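Nicotinamide-nucleotide adenylyltransferase NadR family / Ribosylnicotinamide kinase (Lactococcus lactis subsp. cremoris, PDB 6GYE) binds nicotinamide riboside and probably phosphorylates it to the mononucleotide, with a second, adenylyltransferase activity that would make NAD+. Local coordinates at residues A[24-29]-A[170-175]; A[163-168]-A[179-184]. All blocks are in the same frame, centred on the assembly; numbering follows the deposited sequence.

Interaction 1. Residues A[24-29]-A[170-175]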
loop_
_atom_site.group_PDB
_atom_site.type_symbol
_atom_site.label_atom_id
_atom_site.label_comp_id
_atom_site.label_asym_id
_atom_site.label_seq_id
_atom_site.Cartn_x
_atom_site.Cartn_y
_atom_site.Cartn_z
ATOM N N ALA A 24 6.021 7.325 -8.533
ATOM C CA ALA A 24 4.673 6.832 -8.250
ATOM C C ALA A 24 4.430 5.537 -9.020
ATOM O O ALA A 24 3.575 5.484 -9.911
ATOM C CB ALA A 24 3.628 7.886 -8.618
ATOM N N PRO A 25 5.142 4.450 -8.674
ATOM C CA PRO A 25 6.083 4.274 -7.567
ATOM C C PRO A 25 7.551 4.329 -7.947
ATOM O O PRO A 25 7.886 4.277 -9.120
ATOM C CB PRO A 25 5.748 2.869 -7.094
ATOM C CG PRO A 25 5.507 2.142 -8.414
ATOM C CD PRO A 25 4.881 3.162 -9.343
ATOM N N LEU A 26 8.409 4.432 -6.935
ATOM C CA LEU A 26 9.819 4.094 -7.086
ATOM C C LEU A 26 9.961 2.627 -7.481
ATOM O O LEU A 26 9.293 1.760 -6.911
ATOM C CB LEU A 26 10.548 4.366 -5.770
ATOM C CG LEU A 26 12.009 3.944 -5.630
ATOM C CD1 LEU A 26 12.888 4.802 -6.510
ATOM C CD2 LEU A 26 12.427 4.097 -4.168
ATOM N N HIS A 27 10.814 2.337 -8.466
ATOM C CA HIS A 27 11.042 0.947 -8.861
ATOM C C HIS A 27 12.515 0.743 -9.195
ATOM O O HIS A 27 13.323 1.674 -9.126
ATOM C CB HIS A 27 10.127 0.522 -10.020
ATOM C CG HIS A 27 10.305 1.324 -11.273
ATOM N ND1 HIS A 27 11.403 1.187 -12.100
ATOM C CD2 HIS A 27 9.512 2.258 -11.851
ATOM C CE1 HIS A 27 11.281 2.012 -13.128
ATOM N NE2 HIS A 27 10.142 2.669 -13.003
ATOM N N THR A 28 12.870 -0.499 -9.545
ATOM C CA THR A 28 14.284 -0.833 -9.667
ATOM C C THR A 28 14.949 -0.120 -10.840
ATOM O O THR A 28 16.172 0.069 -10.809
ATOM C CB THR A 28 14.489 -2.356 -9.784
ATOM O OG1 THR A 28 13.685 -2.870 -10.817
ATOM C CG2 THR A 28 14.070 -3.060 -8.522
ATOM N N GLY A 29 14.183 0.283 -11.865
ATOM C CA GLY A 29 14.759 1.106 -12.923
ATOM C C GLY A 29 15.326 2.412 -12.387
ATOM O O GLY A 29 16.466 2.775 -12.687
ATOM N N HIS A 170 9.822 -5.624 -8.992
ATOM C CA HIS A 170 10.521 -4.389 -9.315
ATOM C C HIS A 170 10.027 -3.189 -8.534
ATOM O O HIS A 170 10.705 -2.157 -8.543
ATOM C CB HIS A 170 10.417 -4.101 -10.819
ATOM C CG HIS A 170 11.075 -5.147 -11.660
ATOM N ND1 HIS A 170 10.684 -5.429 -12.948
ATOM C CD2 HIS A 170 12.077 -6.011 -11.376
ATOM C CE1 HIS A 170 11.428 -6.410 -13.426
ATOM N NE2 HIS A 170 12.283 -6.780 -12.492
ATOM N N ILE A 171 8.877 -3.299 -7.869
ATOM C CA ILE A 171 8.371 -2.220 -7.031
ATOM C C ILE A 171 9.218 -2.114 -5.768
ATOM O O ILE A 171 9.500 -3.120 -5.109
ATOM C CB ILE A 171 6.901 -2.468 -6.666
ATOM C CG1 ILE A 171 6.069 -2.724 -7.916
ATOM C CG2 ILE A 171 6.340 -1.292 -5.855
ATOM C CD1 ILE A 171 4.623 -3.091 -7.588
ATOM N N ASN A 172 9.617 -0.894 -5.417
ATOM C CA ASN A 172 10.328 -0.691 -4.161
ATOM C C ASN A 172 9.440 -1.100 -2.982
ATOM O O ASN A 172 8.249 -0.777 -2.946
ATOM C CB ASN A 172 10.760 0.770 -4.023
ATOM C CG ASN A 172 11.506 1.039 -2.707
ATOM O OD1 ASN A 172 10.895 1.269 -1.654
ATOM N ND2 ASN A 172 12.832 0.985 -2.766
ATOM N N ARG A 173 10.040 -1.789 -1.996
ATOM C CA ARG A 173 9.249 -2.451 -0.950
ATOM C C ARG A 173 8.369 -1.484 -0.159
ATOM O O ARG A 173 7.239 -1.838 0.204
ATOM C CB ARG A 173 10.174 -3.224 -0.009
ATOM C CG ARG A 173 10.761 -4.463 -0.694
ATOM C CD ARG A 173 11.698 -5.225 0.213
ATOM N NE ARG A 173 12.429 -6.242 -0.540
ATOM C CZ ARG A 173 11.975 -7.477 -0.768
ATOM N NH1 ARG A 173 10.784 -7.854 -0.299
ATOM N NH2 ARG A 173 12.708 -8.339 -1.466
ATOM N N VAL A 174 8.829 -0.252 0.062
ATOM C CA VAL A 174 8.020 0.733 0.780
ATOM C C VAL A 174 6.710 1.021 0.056
ATOM O O VAL A 174 5.707 1.378 0.684
ATOM C CB VAL A 174 8.838 2.019 1.002
ATOM C CG1 VAL A 174 8.029 3.018 1.808
ATOM C CG2 VAL A 174 10.131 1.678 1.741
ATOM N N PHE A 175 6.684 0.863 -1.261
ATOM C CA PHE A 175 5.471 1.140 -2.014
ATOM C C PHE A 175 4.556 -0.071 -2.146
ATOM O O PHE A 175 3.448 0.078 -2.670
ATOM C CB PHE A 175 5.817 1.657 -3.428
ATOM C CG PHE A 175 6.326 3.078 -3.456
ATOM C CD1 PHE A 175 7.642 3.371 -3.128
ATOM C CD2 PHE A 175 5.470 4.127 -3.779
ATOM C CE1 PHE A 175 8.101 4.685 -3.131
ATOM C CE2 PHE A 175 5.920 5.448 -3.793
ATOM C CZ PHE A 175 7.237 5.726 -3.475
#

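Interaction 2. Residues A[163-168]-A[179-184]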
loop_
_atom_site.group_PDB
_atom_site.type_symbol
_atom_site.label_atom_id
_atom_site.label_comp_id
_atom_site.label_asym_id
_atom_site.label_seq_id
_atom_site.Cartn_x
_atom_site.Cartn_y
_atom_site.Cartn_z
ATOM N N ASN A 163 -0.686 -2.952 -13.818
ATOM C CA ASN A 163 -0.756 -4.331 -13.339
ATOM C C ASN A 163 0.392 -4.581 -12.376
ATOM O O ASN A 163 1.416 -5.177 -12.741
ATOM C CB ASN A 163 -0.716 -5.313 -14.511
ATOM C CG ASN A 163 -1.013 -6.743 -14.096
ATOM O OD1 ASN A 163 -1.105 -7.061 -12.909
ATOM N ND2 ASN A 163 -1.142 -7.621 -15.087
ATOM N N PRO A 164 0.243 -4.163 -11.112
ATOM C CA PRO A 164 1.343 -4.330 -10.149
ATOM C C PRO A 164 1.715 -5.776 -9.940
ATOM O O PRO A 164 2.897 -6.087 -9.765
ATOM C CB PRO A 164 0.789 -3.722 -8.853
ATOM C CG PRO A 164 -0.372 -2.935 -9.244
ATOM C CD PRO A 164 -0.929 -3.510 -10.511
ATOM N N GLN A 165 0.736 -6.676 -9.991
ATOM C CA GLN A 165 1.004 -8.070 -9.676
ATOM C C GLN A 165 1.974 -8.692 -10.679
ATOM O O GLN A 165 2.781 -9.554 -10.312
ATOM C CB GLN A 165 -0.322 -8.829 -9.598
ATOM C CG GLN A 165 -1.092 -8.650 -8.260
ATOM C CD GLN A 165 -1.409 -7.182 -7.892
ATOM O OE1 GLN A 165 -1.924 -6.425 -8.708
ATOM N NE2 GLN A 165 -1.121 -6.796 -6.645
ATOM N N GLU A 166 1.949 -8.234 -11.926
ATOM C CA GLU A 166 2.872 -8.702 -12.955
ATOM C C GLU A 166 4.284 -8.145 -12.809
ATOM O O GLU A 166 5.216 -8.690 -13.405
ATOM C CB GLU A 166 2.356 -8.312 -14.341
ATOM C CG GLU A 166 1.776 -9.458 -15.143
ATOM C CD GLU A 166 2.798 -10.544 -15.450
ATOM O OE1 GLU A 166 3.849 -10.236 -16.053
ATOM O OE2 GLU A 166 2.550 -11.711 -15.070
ATOM N N HIS A 167 4.459 -7.037 -12.099
ATOM C CA HIS A 167 5.752 -6.366 -12.024
ATOM C C HIS A 167 6.210 -6.202 -10.580
ATOM O O HIS A 167 7.108 -5.405 -10.281
ATOM C CB HIS A 167 5.663 -5.035 -12.775
ATOM C CG HIS A 167 5.213 -5.199 -14.200
ATOM N ND1 HIS A 167 6.066 -5.606 -15.204
ATOM C CD2 HIS A 167 3.993 -5.063 -14.783
ATOM C CE1 HIS A 167 5.402 -5.681 -16.348
ATOM N NE2 HIS A 167 4.140 -5.364 -16.120
ATOM N N TRP A 168 5.656 -7.033 -9.702
ATOM C CA TRP A 168 5.781 -6.858 -8.263
ATOM C C TRP A 168 7.230 -6.750 -7.806
ATOM O O TRP A 168 7.568 -5.877 -6.994
ATOM C CB TRP A 168 5.091 -8.034 -7.589
ATOM C CG TRP A 168 4.958 -7.930 -6.142
ATOM C CD1 TRP A 168 5.725 -8.547 -5.180
ATOM C CD2 TRP A 168 3.995 -7.131 -5.453
ATOM N NE1 TRP A 168 5.267 -8.187 -3.917
ATOM C CE2 TRP A 168 4.209 -7.320 -4.061
ATOM C CE3 TRP A 168 2.966 -6.278 -5.878
ATOM C CZ2 TRP A 168 3.421 -6.689 -3.094
ATOM C CZ3 TRP A 168 2.189 -5.647 -4.920
ATOM C CH2 TRP A 168 2.417 -5.861 -3.542
ATOM N N PHE A 179 -0.013 -1.175 -3.425
ATOM C CA PHE A 179 -0.420 -1.867 -4.650
ATOM C C PHE A 179 -0.910 -3.280 -4.395
ATOM O O PHE A 179 -1.219 -4.004 -5.347
ATOM C CB PHE A 179 0.730 -1.903 -5.653
ATOM C CG PHE A 179 1.045 -0.569 -6.244
ATOM C CD1 PHE A 179 0.243 -0.030 -7.229
ATOM C CD2 PHE A 179 2.121 0.164 -5.784
ATOM C CE1 PHE A 179 0.528 1.215 -7.760
ATOM C CE2 PHE A 179 2.405 1.410 -6.309
ATOM C CZ PHE A 179 1.616 1.935 -7.293
ATOM N N SER A 180 -0.942 -3.700 -3.137
ATOM C CA SER A 180 -1.277 -5.076 -2.820
ATOM C C SER A 180 -2.757 -5.342 -3.067
ATOM O O SER A 180 -3.609 -4.487 -2.810
ATOM C CB SER A 180 -0.907 -5.378 -1.367
ATOM O OG SER A 180 -1.153 -6.733 -1.124
ATOM N N LYS A 181 -3.057 -6.517 -3.613
ATOM C CA LYS A 181 -4.421 -7.027 -3.628
ATOM C C LYS A 181 -4.740 -7.704 -2.296
ATOM O O LYS A 181 -3.894 -8.392 -1.716
ATOM C CB LYS A 181 -4.588 -8.010 -4.783
ATOM C CG LYS A 181 -4.634 -7.352 -6.189
ATOM C CD LYS A 181 -5.986 -6.791 -6.478
ATOM C CE LYS A 181 -6.103 -6.238 -7.908
ATOM N NZ LYS A 181 -5.118 -5.144 -8.094
ATOM N N VAL A 182 -5.971 -7.542 -1.823
ATOM C CA VAL A 182 -6.355 -8.024 -0.495
ATOM C C VAL A 182 -7.678 -8.780 -0.612
ATOM O O VAL A 182 -8.676 -8.223 -1.085
ATOM C CB VAL A 182 -6.465 -6.868 0.519
ATOM C CG1 VAL A 182 -6.924 -7.364 1.901
ATOM C CG2 VAL A 182 -5.131 -6.113 0.639
ATOM N N VAL A 183 -7.678 -10.041 -0.184
ATOM C CA VAL A 183 -8.865 -10.893 -0.122
ATOM C C VAL A 183 -9.161 -11.175 1.342
ATOM O O VAL A 183 -8.303 -11.709 2.054
ATOM C CB VAL A 183 -8.639 -12.221 -0.864
ATOM C CG1 VAL A 183 -9.888 -13.095 -0.798
ATOM C CG2 VAL A 183 -8.193 -11.981 -2.273
ATOM N N THR A 184 -10.378 -10.867 1.784
ATOM C CA THR A 184 -10.774 -11.075 3.172
ATOM C C THR A 184 -11.895 -12.100 3.235
ATOM O O THR A 184 -12.870 -12.002 2.484
ATOM C CB THR A 184 -11.227 -9.761 3.820
ATOM O OG1 THR A 184 -10.174 -8.794 3.744
ATOM C CG2 THR A 184 -11.583 -9.994 5.288
#

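Interaction 1. Residues A[24-29]-A[170-175]
Thr-28 N donates to His-170 O over 2.9 Å, a bond bent at the hydrogen (135°) although the donor lies in the carbonyl plane. A straighter backbone bond, 3.1 Å and 166°, runs from Asn-172 N to Leu-26 O, and the two bracket His-27 and Ile-171 in a single beta bridge. Next to the bridge, one face of the Phe-175 ring packs on main chain: Leu-26 N stands 3.8 Å above the ring plane over its centre, with Pro-25 CA displaced toward the rim. Pro-25, which follows a cis peptide bond, brings CB to 3.6 Å from Phe-175 CD2, and Leu-26 CB touches Phe-175 CE1. Leu-26 CG is anti to the backbone N (chi1 173°), and from there CD2 reaches Asn-172 ND2 at 3.4 Å, the two side chains crossing obliquely. The Asn-172 amide is held at both ends: OD1 accepts from Val-174 N at 3.1 Å in an Asx turn, and ND2 donates to Gln-31 OE1. Thr-28 OG1 rests 3.5 Å from His-170 CB and about as close to CG and CD2 of that ring. The ring of His-27 leads away from this contact; His-27 is the N-cap of helix 28-40, its ND1 accepting from Gly-29 N at 2.9 Å, while NE2 bonds to Ile-153 O on helix 151-162. A sulfate ion, probably from the crystallisation liquor, is bound near His-27. Residues 27-30 read His-Thr-Gly-His, consistent with the HxGH signature of nucleotidyltransferases, placed where the loop after the central strand 15-21 of the parallel sheet enters its helix.

Interaction 2. Residues A[163-168]-A[179-184]
The helix-like turn at 164-166 abuts the residues leading into strand 181-187, with Pro-164 CA and Phe-179 CA 6.3 Å apart. Gln-165 supplies the main polar link. Its chain bends at chi2 (57°), which turns CD back from the extended course, and NE2 donates to Phe-179 O at 3.1 Å in a nearly straight bond (162°) with the acceptor in the amide plane. NE2 also donates to Gly-254 O, so this one nitrogen joins the turn to two main-chain carbonyls. On the other branch, the bond to OE1 from Lys-181 NZ, at 3.5 Å, is weak. The two side chains cross at about a right angle, and the aliphatic part of the lysine packs on the amide, Lys-181 CG lying 3.6 Å from Gln-165 NE2. An alanine in place of Gln-165 would probably leave Phe-179 O and Gly-254 O without this amide donor and open a gap beside Lys-181 CG. Trp-168 turns the rim of its six-membered ring to the same backbone: CZ3 is 3.8 Å from Phe-179 O, near the ring plane, and CH2 meets Ser-180 CA. Its NE1 is bonded to Asn-252 O, while Asn-252 ND2 is bonded to Ser-180 OG. Pro-164 lies across Phe-179 at about a right angle, with Pro-164 CG 3.6 Å from Phe-179 CD1. Pro-164 CB also packs 3.7 Å from Phe-179 CB. The contact thus joins the chain that links the two sheets to the start of strand 181-187, an inner strand of the four-stranded parallel sheet; the loop after this strand and helix 193-203 fit the Walker A P-loop of a P-loop kinase fold.

In the fold
From the N terminus, strand 15-21 leads into 24-29, the first half of interaction 1. The chain then runs through the rest of the five-stranded parallel sheet and helix 151-162 before 163-168 opens interaction 2. Residues 170-175 follow almost at once and close the long loop of interaction 1, with 140 residues between its segments; 179-184 then closes the short loop of interaction 2, with only ten. The segments alternate, so the two loops cross. Their centres lie about 13 Å apart, and they touch where Pro-25 CB meets Phe-179 CE2 at 3.7 Å. Together they join the nucleotidyltransferase-like sheet, through the linker, to the four-stranded sheet of the P-loop part.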